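Long-range contact in putative extracellular solute-binding protein (Bordetella bronchiseptica, PDB 4P56), which probably captures aromatic hydroxy acids such as mandelate in the periplasm as the solute-binding component of a TRAP transporter: residues H135-G149 with L233-F247. Residues are numbered along the deposited sequence; the frame is centred on the assembly and turned at random.
Sequences HKGVRLLGIYAHGPG and LYSDTHAVIINRDAF. With RMN ((R)-mandelic acid), chain D.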
ATOM      1  N   HIS A 135      -6.335   5.328 -13.587  1.00 12.62           N
ATOM      2  CA  HIS A 135      -5.657   6.548 -13.102  1.00 13.99           C
ATOM      3  C   HIS A 135      -5.924   7.734 -14.040  1.00  9.72           C
ATOM      4  O   HIS A 135      -5.031   8.528 -14.328  1.00 12.80           O
ATOM      5  CB  HIS A 135      -4.135   6.304 -12.963  1.00 11.12           C
ATOM      6  CG  HIS A 135      -3.794   5.276 -11.934  1.00  7.38           C
ATOM      7  ND1 HIS A 135      -3.966   3.927 -12.139  1.00  9.23           N
ATOM      8  CD2 HIS A 135      -3.345   5.422 -10.675  1.00  7.47           C
ATOM      9  CE1 HIS A 135      -3.638   3.277 -11.029  1.00 12.63           C
ATOM     10  NE2 HIS A 135      -3.272   4.167 -10.132  1.00  7.24           N
ATOM     11  N   LYS A 136      -7.154   7.818 -14.554  1.00  9.42           N
ATOM     12  CA  LYS A 136      -7.494   8.817 -15.556  1.00 12.22           C
ATOM     13  C   LYS A 136      -7.115  10.208 -15.067  1.00 10.33           C
ATOM     14  O   LYS A 136      -7.387  10.555 -13.918  1.00 14.50           O
ATOM     15  CB  LYS A 136      -8.999   8.787 -15.831  1.00 11.81           C
ATOM     16  CG  LYS A 136      -9.453   9.776 -16.885  1.00 16.93           C
ATOM     17  CD  LYS A 136     -10.974   9.729 -17.083  1.00 25.18           C
ATOM     18  CE  LYS A 136     -11.378  10.498 -18.338  1.00 26.63           C
ATOM     19  NZ  LYS A 136     -12.848  10.506 -18.479  1.00 24.94           N
ATOM     20  N   GLY A 137      -6.510  10.998 -15.948  1.00 15.83           N
ATOM     21  CA  GLY A 137      -6.321  12.417 -15.703  1.00 18.05           C
ATOM     22  C   GLY A 137      -4.965  12.798 -15.121  1.00 17.62           C
ATOM     23  O   GLY A 137      -4.657  13.981 -15.014  1.00 12.27           O
ATOM     24  N   VAL A 138      -4.160  11.807 -14.748  1.00 10.08           N
ATOM     25  CA  VAL A 138      -2.780  12.043 -14.301  1.00  9.94           C
ATOM     26  C   VAL A 138      -1.867  11.031 -15.012  1.00  9.78           C
ATOM     27  O   VAL A 138      -2.348  10.064 -15.638  1.00 10.13           O
ATOM     28  CB  VAL A 138      -2.601  11.871 -12.776  1.00  9.37           C
ATOM     29  CG1 VAL A 138      -3.536  12.837 -11.995  1.00 11.08           C
ATOM     30  CG2 VAL A 138      -2.858  10.426 -12.358  1.00 10.34           C
ATOM     31  N   ARG A 139      -0.558  11.244 -14.963  1.00 10.27           N
ATOM     32  CA  ARG A 139       0.349  10.228 -15.486  1.00 10.18           C
ATOM     33  C   ARG A 139       0.734   9.304 -14.373  1.00  9.52           C
ATOM     34  O   ARG A 139       1.163   9.743 -13.311  1.00  9.71           O
ATOM     35  CB  ARG A 139       1.600  10.817 -16.125  1.00 12.01           C
ATOM     36  CG  ARG A 139       2.631   9.742 -16.450  1.00 14.16           C
ATOM     37  CD  ARG A 139       3.897  10.303 -17.081  1.00 15.28           C
ATOM     38  NE  ARG A 139       3.683  10.542 -18.504  1.00 23.19           N
ATOM     39  CZ  ARG A 139       3.925   9.664 -19.472  1.00 26.45           C
ATOM     40  NH1 ARG A 139       4.443   8.467 -19.210  1.00 15.26           N
ATOM     41  NH2 ARG A 139       3.669  10.006 -20.726  1.00 25.81           N
ATOM     42  N   LEU A 140       0.523   8.006 -14.591  1.00  8.86           N
ATOM     43  CA  LEU A 140       0.913   6.998 -13.612  1.00  8.53           C
ATOM     44  C   LEU A 140       2.384   6.660 -13.827  1.00  8.64           C
ATOM     45  O   LEU A 140       2.763   6.150 -14.869  1.00  9.80           O
ATOM     46  CB  LEU A 140       0.064   5.735 -13.782  1.00  8.08           C
ATOM     47  CG  LEU A 140       0.382   4.543 -12.877  1.00  9.71           C
ATOM     48  CD1 LEU A 140       0.215   4.877 -11.402  1.00  7.21           C
ATOM     49  CD2 LEU A 140      -0.466   3.325 -13.260  1.00 15.00           C
ATOM     50  N   LEU A 141       3.210   6.931 -12.833  1.00  8.78           N
ATOM     51  CA  LEU A 141       4.639   6.630 -12.948  1.00  9.39           C
ATOM     52  C   LEU A 141       4.931   5.192 -12.462  1.00 11.85           C
ATOM     53  O   LEU A 141       5.737   4.480 -13.053  1.00 10.58           O
ATOM     54  CB  LEU A 141       5.471   7.640 -12.165  1.00  9.45           C
ATOM     55  CG  LEU A 141       5.500   9.053 -12.719  1.00 10.50           C
ATOM     56  CD1 LEU A 141       6.270   9.971 -11.771  1.00 13.97           C
ATOM     57  CD2 LEU A 141       6.126   9.133 -14.160  1.00 10.71           C
ATOM     58  N   GLY A 142       4.275   4.762 -11.394  1.00  8.20           N
ATOM     59  CA  GLY A 142       4.577   3.454 -10.835  1.00  9.52           C
ATOM     60  C   GLY A 142       3.654   3.096  -9.692  1.00  7.46           C
ATOM     61  O   GLY A 142       2.889   3.940  -9.236  1.00  7.17           O
ATOM     62  N   ILE A 143       3.724   1.840  -9.264  1.00  7.32           N
ATOM     63  CA  ILE A 143       2.927   1.344  -8.172  1.00  6.87           C
ATOM     64  C   ILE A 143       3.859   0.557  -7.267  1.00  7.03           C
ATOM     65  O   ILE A 143       4.817  -0.046  -7.723  1.00  8.39           O
ATOM     66  CB  ILE A 143       1.793   0.425  -8.677  1.00  9.02           C
ATOM     67  CG1 ILE A 143       0.739   1.231  -9.427  1.00  7.73           C
ATOM     68  CG2 ILE A 143       1.164  -0.331  -7.519  1.00 14.62           C
ATOM     69  CD1 ILE A 143      -0.250   0.344 -10.230  1.00 20.10           C
ATOM     70  N   TYR A 144       3.575   0.568  -5.982  1.00  8.34           N
ATOM     71  CA  TYR A 144       4.280  -0.267  -5.030  1.00  7.96           C
ATOM     72  C   TYR A 144       3.244  -0.786  -4.018  1.00  6.68           C
ATOM     73  O   TYR A 144       2.105  -0.347  -3.995  1.00  6.31           O
ATOM     74  CB  TYR A 144       5.425   0.507  -4.316  1.00  8.32           C
ATOM     75  CG  TYR A 144       4.978   1.746  -3.542  1.00  7.08           C
ATOM     76  CD1 TYR A 144       4.390   1.641  -2.301  1.00  6.84           C
ATOM     77  CD2 TYR A 144       5.141   3.005  -4.067  1.00 11.28           C
ATOM     78  CE1 TYR A 144       3.975   2.758  -1.602  1.00  9.38           C
ATOM     79  CE2 TYR A 144       4.731   4.137  -3.379  1.00 13.05           C
ATOM     80  CZ  TYR A 144       4.141   4.002  -2.150  1.00  9.78           C
ATOM     81  OH  TYR A 144       3.726   5.121  -1.457  1.00 11.93           O
ATOM     82  N   ALA A 145       3.673  -1.704  -3.169  1.00 10.59           N
ATOM     83  CA  ALA A 145       2.797  -2.267  -2.138  1.00 11.52           C
ATOM     84  C   ALA A 145       3.578  -2.282  -0.855  1.00 14.92           C
ATOM     85  O   ALA A 145       4.808  -2.327  -0.897  1.00 11.47           O
ATOM     86  CB  ALA A 145       2.401  -3.665  -2.509  1.00 14.47           C
ATOM     87  N   HIS A 146       2.894  -2.253   0.287  1.00 13.33           N
ATOM     88  CA  HIS A 146       3.602  -2.451   1.536  1.00 12.93           C
ATOM     89  C   HIS A 146       3.733  -3.943   1.866  1.00 13.02           C
ATOM     90  O   HIS A 146       3.374  -4.806   1.055  1.00 12.40           O
ATOM     91  CB  HIS A 146       2.996  -1.605   2.686  1.00 10.35           C
ATOM     92  CG  HIS A 146       1.606  -1.984   3.146  1.00  8.20           C
ATOM     93  ND1 HIS A 146       1.257  -3.246   3.596  1.00  9.76           N
ATOM     94  CD2 HIS A 146       0.517  -1.204   3.380  1.00 10.58           C
ATOM     95  CE1 HIS A 146       0.007  -3.237   4.017  1.00 10.57           C
ATOM     96  NE2 HIS A 146      -0.472  -2.004   3.896  1.00  9.02           N
ATOM     97  N   GLY A 147       4.252  -4.244   3.041  1.00 15.31           N
ATOM     98  CA  GLY A 147       4.504  -5.621   3.403  1.00 10.87           C
ATOM     99  C   GLY A 147       3.264  -6.333   3.881  1.00 13.01           C
ATOM    100  O   GLY A 147       2.158  -5.814   3.763  1.00 14.47           O
ATOM    101  N   PRO A 148       3.444  -7.548   4.404  1.00 11.56           N
ATOM    102  CA  PRO A 148       2.356  -8.371   4.913  1.00 11.75           C
ATOM    103  C   PRO A 148       1.557  -7.618   5.967  1.00  8.63           C
ATOM    104  O   PRO A 148       2.146  -7.076   6.910  1.00 11.76           O
ATOM    105  CB  PRO A 148       3.074  -9.544   5.590  1.00 15.66           C
ATOM    106  CG  PRO A 148       4.434  -9.560   5.045  1.00 19.03           C
ATOM    107  CD  PRO A 148       4.757  -8.214   4.504  1.00 10.56           C
ATOM    108  N   GLY A 149       0.243  -7.599   5.804  1.00  8.15           N
ATOM    109  CA  GLY A 149      -0.645  -6.951   6.761  1.00  7.95           C
ATOM    110  C   GLY A 149      -0.786  -7.807   8.010  1.00 10.43           C
ATOM    111  O   GLY A 149      -0.800  -9.048   7.961  1.00  9.92           O
ATOM    112  N   LEU A 233      -2.095 -10.976   5.940  1.00 10.57           N
ATOM    113  CA  LEU A 233      -3.538 -11.040   6.013  1.00  9.13           C
ATOM    114  C   LEU A 233      -4.159 -10.322   4.828  1.00  9.69           C
ATOM    115  O   LEU A 233      -5.262 -10.672   4.376  1.00 11.01           O
ATOM    116  CB  LEU A 233      -4.026 -10.428   7.324  1.00 14.31           C
ATOM    117  CG  LEU A 233      -5.542 -10.389   7.542  1.00 14.02           C
ATOM    118  CD1 LEU A 233      -6.147 -11.799   7.489  1.00 14.80           C
ATOM    119  CD2 LEU A 233      -5.903  -9.714   8.842  1.00 15.00           C
ATOM    120  N   TYR A 234      -3.445  -9.322   4.326  1.00 14.03           N
ATOM    121  CA  TYR A 234      -3.896  -8.486   3.205  1.00 11.72           C
ATOM    122  C   TYR A 234      -2.687  -7.570   2.939  1.00 10.65           C
ATOM    123  O   TYR A 234      -1.667  -7.609   3.661  1.00 14.06           O
ATOM    124  CB  TYR A 234      -5.117  -7.614   3.604  1.00 15.44           C
ATOM    125  CG  TYR A 234      -4.627  -6.511   4.480  1.00  8.49           C
ATOM    126  CD1 TYR A 234      -4.355  -6.753   5.803  1.00  7.15           C
ATOM    127  CD2 TYR A 234      -4.316  -5.252   3.958  1.00  6.56           C
ATOM    128  CE1 TYR A 234      -3.789  -5.794   6.603  1.00 11.08           C
ATOM    129  CE2 TYR A 234      -3.779  -4.274   4.757  1.00  6.82           C
ATOM    130  CZ  TYR A 234      -3.503  -4.558   6.084  1.00  9.29           C
ATOM    131  OH  TYR A 234      -2.936  -3.623   6.929  1.00 11.96           O
ATOM    132  N   SER A 235      -2.760  -6.772   1.893  1.00 12.80           N
ATOM    133  CA  SER A 235      -1.782  -5.716   1.716  1.00 10.91           C
ATOM    134  C   SER A 235      -2.497  -4.541   1.037  1.00 12.35           C
ATOM    135  O   SER A 235      -3.716  -4.566   0.884  1.00  9.08           O
ATOM    136  CB  SER A 235      -0.584  -6.231   0.907  1.00 15.26           C
ATOM    137  OG  SER A 235       0.381  -5.210   0.778  1.00 16.93           O
ATOM    138  N   ASP A 236      -1.745  -3.528   0.636  1.00  7.55           N
ATOM    139  CA  ASP A 236      -2.310  -2.320   0.012  1.00  7.17           C
ATOM    140  C   ASP A 236      -1.286  -1.854  -1.004  1.00 15.23           C
ATOM    141  O   ASP A 236      -0.077  -2.115  -0.843  1.00 10.44           O
ATOM    142  CB  ASP A 236      -2.556  -1.220   1.047  1.00 12.37           C
ATOM    143  CG  ASP A 236      -3.132   0.057   0.433  1.00 16.19           C
ATOM    144  OD1 ASP A 236      -3.884  -0.005  -0.588  1.00 13.39           O
ATOM    145  OD2 ASP A 236      -2.809   1.146   0.972  1.00 18.47           O
ATOM    146  N   THR A 237      -1.766  -1.214  -2.072  1.00  9.62           N
ATOM    147  CA  THR A 237      -0.875  -0.708  -3.111  1.00  8.92           C
ATOM    148  C   THR A 237      -1.019   0.795  -3.128  1.00  8.33           C
ATOM    149  O   THR A 237      -2.088   1.304  -2.847  1.00  8.67           O
ATOM    150  CB  THR A 237      -1.187  -1.307  -4.504  1.00  9.42           C
ATOM    151  OG1 THR A 237      -2.588  -1.225  -4.788  1.00 11.69           O
ATOM    152  CG2 THR A 237      -0.775  -2.808  -4.560  1.00 11.17           C
ATOM    153  N   HIS A 238       0.060   1.487  -3.449  1.00  7.66           N
ATOM    154  CA  HIS A 238       0.007   2.902  -3.689  1.00  7.29           C
ATOM    155  C   HIS A 238       0.452   3.190  -5.111  1.00  8.50           C
ATOM    156  O   HIS A 238       1.183   2.406  -5.712  1.00  8.51           O
ATOM    157  CB  HIS A 238       0.969   3.628  -2.739  1.00  6.99           C
ATOM    158  CG  HIS A 238       0.585   3.561  -1.303  1.00  7.47           C
ATOM    159  ND1 HIS A 238       1.369   4.117  -0.313  1.00  7.60           N
ATOM    160  CD2 HIS A 238      -0.462   2.975  -0.671  1.00  8.09           C
ATOM    161  CE1 HIS A 238       0.803   3.905   0.863  1.00 10.81           C
ATOM    162  NE2 HIS A 238      -0.307   3.210   0.671  1.00  8.55           N
ATOM    163  N   ALA A 239       0.047   4.337  -5.630  1.00  6.99           N
ATOM    164  CA  ALA A 239       0.507   4.786  -6.944  1.00  6.88           C
ATOM    165  C   ALA A 239       1.329   6.060  -6.802  1.00  9.80           C
ATOM    166  O   ALA A 239       0.977   6.934  -6.032  1.00  6.61           O
ATOM    167  CB  ALA A 239      -0.680   5.033  -7.865  1.00  7.52           C
ATOM    168  N   VAL A 240       2.420   6.176  -7.564  1.00  6.51           N
ATOM    169  CA  VAL A 240       3.093   7.461  -7.678  1.00  7.64           C
ATOM    170  C   VAL A 240       2.657   8.109  -9.024  1.00  8.86           C
ATOM    171  O   VAL A 240       2.758   7.490 -10.095  1.00 10.50           O
ATOM    172  CB  VAL A 240       4.609   7.285  -7.604  1.00  6.21           C
ATOM    173  CG1 VAL A 240       5.300   8.621  -7.860  1.00 14.11           C
ATOM    174  CG2 VAL A 240       4.995   6.738  -6.246  1.00  7.18           C
ATOM    175  N   ILE A 241       2.169   9.343  -8.952  1.00  6.84           N
ATOM    176  CA  ILE A 241       1.549  10.020 -10.073  1.00  8.65           C
ATOM    177  C   ILE A 241       2.157  11.415 -10.298  1.00  8.42           C
ATOM    178  O   ILE A 241       2.713  12.025  -9.374  1.00  7.87           O
ATOM    179  CB  ILE A 241       0.004  10.127  -9.879  1.00  8.09           C
ATOM    180  CG1 ILE A 241      -0.340  10.820  -8.581  1.00  8.23           C
ATOM    181  CG2 ILE A 241      -0.653   8.710  -9.814  1.00  8.57           C
ATOM    182  CD1 ILE A 241      -1.793  11.191  -8.432  1.00  9.15           C
ATOM    183  N   ILE A 242       2.068  11.894 -11.542  1.00  8.59           N
ATOM    184  CA  ILE A 242       2.536  13.225 -11.884  1.00  8.81           C
ATOM    185  C   ILE A 242       1.542  13.930 -12.779  1.00 11.13           C
ATOM    186  O   ILE A 242       0.855  13.328 -13.613  1.00 10.25           O
ATOM    187  CB  ILE A 242       3.966  13.184 -12.521  1.00  8.64           C
ATOM    188  CG1 ILE A 242       4.483  14.596 -12.743  1.00  9.27           C
ATOM    189  CG2 ILE A 242       3.958  12.377 -13.821  1.00  8.82           C
ATOM    190  CD1 ILE A 242       6.004  14.650 -13.031  1.00 13.20           C
ATOM    191  N   ASN A 243       1.422  15.223 -12.550  1.00 10.59           N
ATOM    192  CA  ASN A 243       0.537  16.037 -13.338  1.00 11.86           C
ATOM    193  C   ASN A 243       1.018  15.997 -14.797  1.00 12.26           C
ATOM    194  O   ASN A 243       2.231  16.074 -15.066  1.00 11.89           O
ATOM    195  CB  ASN A 243       0.599  17.466 -12.816  1.00 12.74           C
ATOM    196  CG  ASN A 243      -0.165  18.432 -13.705  1.00 14.32           C
ATOM    197  OD1 ASN A 243       0.407  18.981 -14.632  1.00 14.88           O
ATOM    198  ND2 ASN A 243      -1.455  18.604 -13.446  1.00 15.21           N
ATOM    199  N   ARG A 244       0.086  15.865 -15.740  1.00 13.21           N
ATOM    200  CA  ARG A 244       0.474  15.661 -17.137  1.00 15.92           C
ATOM    201  C   ARG A 244       1.122  16.888 -17.761  1.00 14.67           C
ATOM    202  O   ARG A 244       2.017  16.776 -18.597  1.00 16.52           O
ATOM    203  CB  ARG A 244      -0.743  15.236 -17.981  1.00 14.97           C
ATOM    204  CG  ARG A 244      -1.177  13.832 -17.675  1.00 14.34           C
ATOM    205  CD  ARG A 244      -2.411  13.447 -18.497  1.00 17.08           C
ATOM    206  NE  ARG A 244      -2.602  12.011 -18.397  1.00 24.13           N
ATOM    207  CZ  ARG A 244      -3.732  11.383 -18.692  1.00 31.63           C
ATOM    208  NH1 ARG A 244      -4.788  12.068 -19.117  1.00 30.89           N
ATOM    209  NH2 ARG A 244      -3.801  10.068 -18.537  1.00 28.44           N
ATOM    210  N   ASP A 245       0.648  18.062 -17.386  1.00 15.51           N
ATOM    211  CA  ASP A 245       1.236  19.302 -17.903  1.00 19.92           C
ATOM    212  C   ASP A 245       2.680  19.478 -17.409  1.00 15.68           C
ATOM    213  O   ASP A 245       3.571  19.867 -18.174  1.00 16.17           O
ATOM    214  CB  ASP A 245       0.362  20.482 -17.507  1.00 22.41           C
ATOM    215  CG  ASP A 245      -0.968  20.489 -18.266  1.00 26.16           C
ATOM    216  OD1 ASP A 245      -0.977  19.962 -19.397  1.00 23.60           O
ATOM    217  OD2 ASP A 245      -1.988  20.999 -17.740  1.00 23.28           O
ATOM    218  N   ALA A 246       2.915  19.132 -16.148  1.00 14.99           N
ATOM    219  CA  ALA A 246       4.270  19.202 -15.582  1.00 18.19           C
ATOM    220  C   ALA A 246       5.213  18.245 -16.312  1.00 17.64           C
ATOM    221  O   ALA A 246       6.328  18.607 -16.688  1.00 14.77           O
ATOM    222  CB  ALA A 246       4.229  18.880 -14.122  1.00 14.49           C
ATOM    223  N   PHE A 247       4.772  17.012 -16.518  1.00 13.52           N
ATOM    224  CA  PHE A 247       5.590  16.063 -17.255  1.00 17.85           C
ATOM    225  C   PHE A 247       5.901  16.626 -18.642  1.00 23.75           C
ATOM    226  O   PHE A 247       7.003  16.447 -19.151  1.00 16.85           O
ATOM    227  CB  PHE A 247       4.855  14.728 -17.353  1.00 13.87           C
ATOM    228  CG  PHE A 247       5.640  13.631 -18.004  1.00 14.22           C
ATOM    229  CD1 PHE A 247       6.529  12.856 -17.263  1.00 13.77           C
ATOM    230  CD2 PHE A 247       5.444  13.329 -19.337  1.00 18.48           C
ATOM    231  CE1 PHE A 247       7.229  11.819 -17.860  1.00 13.36           C
ATOM    232  CE2 PHE A 247       6.142  12.299 -19.938  1.00 18.64           C
ATOM    233  CZ  PHE A 247       7.015  11.533 -19.204  1.00 13.60           C
TER
HETATM  234  C1  RMN D 401      -1.150   2.623   4.677  1.00 12.00           C
HETATM  235  C2  RMN D 401      -0.687   3.890   4.355  1.00 11.00           C
HETATM  236  C3  RMN D 401       0.516   4.350   4.860  1.00 11.09           C
HETATM  237  C4  RMN D 401       1.255   3.565   5.729  1.00 16.28           C
HETATM  238  C5  RMN D 401       0.789   2.298   6.066  1.00 17.20           C
HETATM  239  C6  RMN D 401      -0.405   1.837   5.535  1.00 18.17           C
HETATM  240  C7  RMN D 401      -2.467   2.134   4.140  1.00 16.67           C
HETATM  241  C10 RMN D 401      -3.477   2.163   5.248  1.00  7.00           C
HETATM  242  O8  RMN D 401      -2.421   0.826   3.713  1.00 25.74           O
HETATM  243  O11 RMN D 401      -3.657   1.165   6.026  1.00 12.19           O
HETATM  244  O12 RMN D 401      -4.129   3.231   5.454  1.00 11.61           O
HETATM  245  O   HOH W   1      -2.584  15.867 -14.765  1.00 11.63           O
HETATM  246  O   HOH W   2      -6.465   9.120 -18.845  1.00 33.37           O
HETATM  247  O   HOH W   3      -2.434  -1.309   5.804  1.00  7.49           O
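Strands 139-145 and 237-242 pair antiparallel, joined by backbone bonds such as Arg139 N to Ile242 O (2.9 Å). A classic beta bulge shifts the register by one residue: Val240 O accepts from Leu141 N at 2.8 Å and only weakly from Gly142 N. Backbone bonding continues past the strands, from His146 N to Asp236 O, and then at Gly149, which pairs with Tyr234 O and Leu233 N. The two segments run side by side between the lobes of a family 7 solute-binding protein, with mandelate lying in the cleft. His146, Asp236 and His238 belong to its pocket. Tyr144 positions His238 from behind: its OH lies in the plane of the His238 ring, 2.8 Å from ND1 in a hydrogen bond, while His238 CB packs over the tyrosine face. Asp236 OD2 accepts from mandelate O8 (2.8 Å) and also bonds Ser91. A water whose oxygen is 2.8 Å from His146 NE2 also bonds Tyr234 OH and mandelate O8 and O11, and His146 ND1, donating to Gly147 O at 2.7 Å, fixes the ring's rotation. Apolar and cation-pi packing takes over at the far end. Leu141 CG rests 3.8 Å from Ile242 CG2, and Arg139, bent at chi3 (-81°), lays its guanidinium on Phe247, the planes 20° apart, with NE over the ring centre.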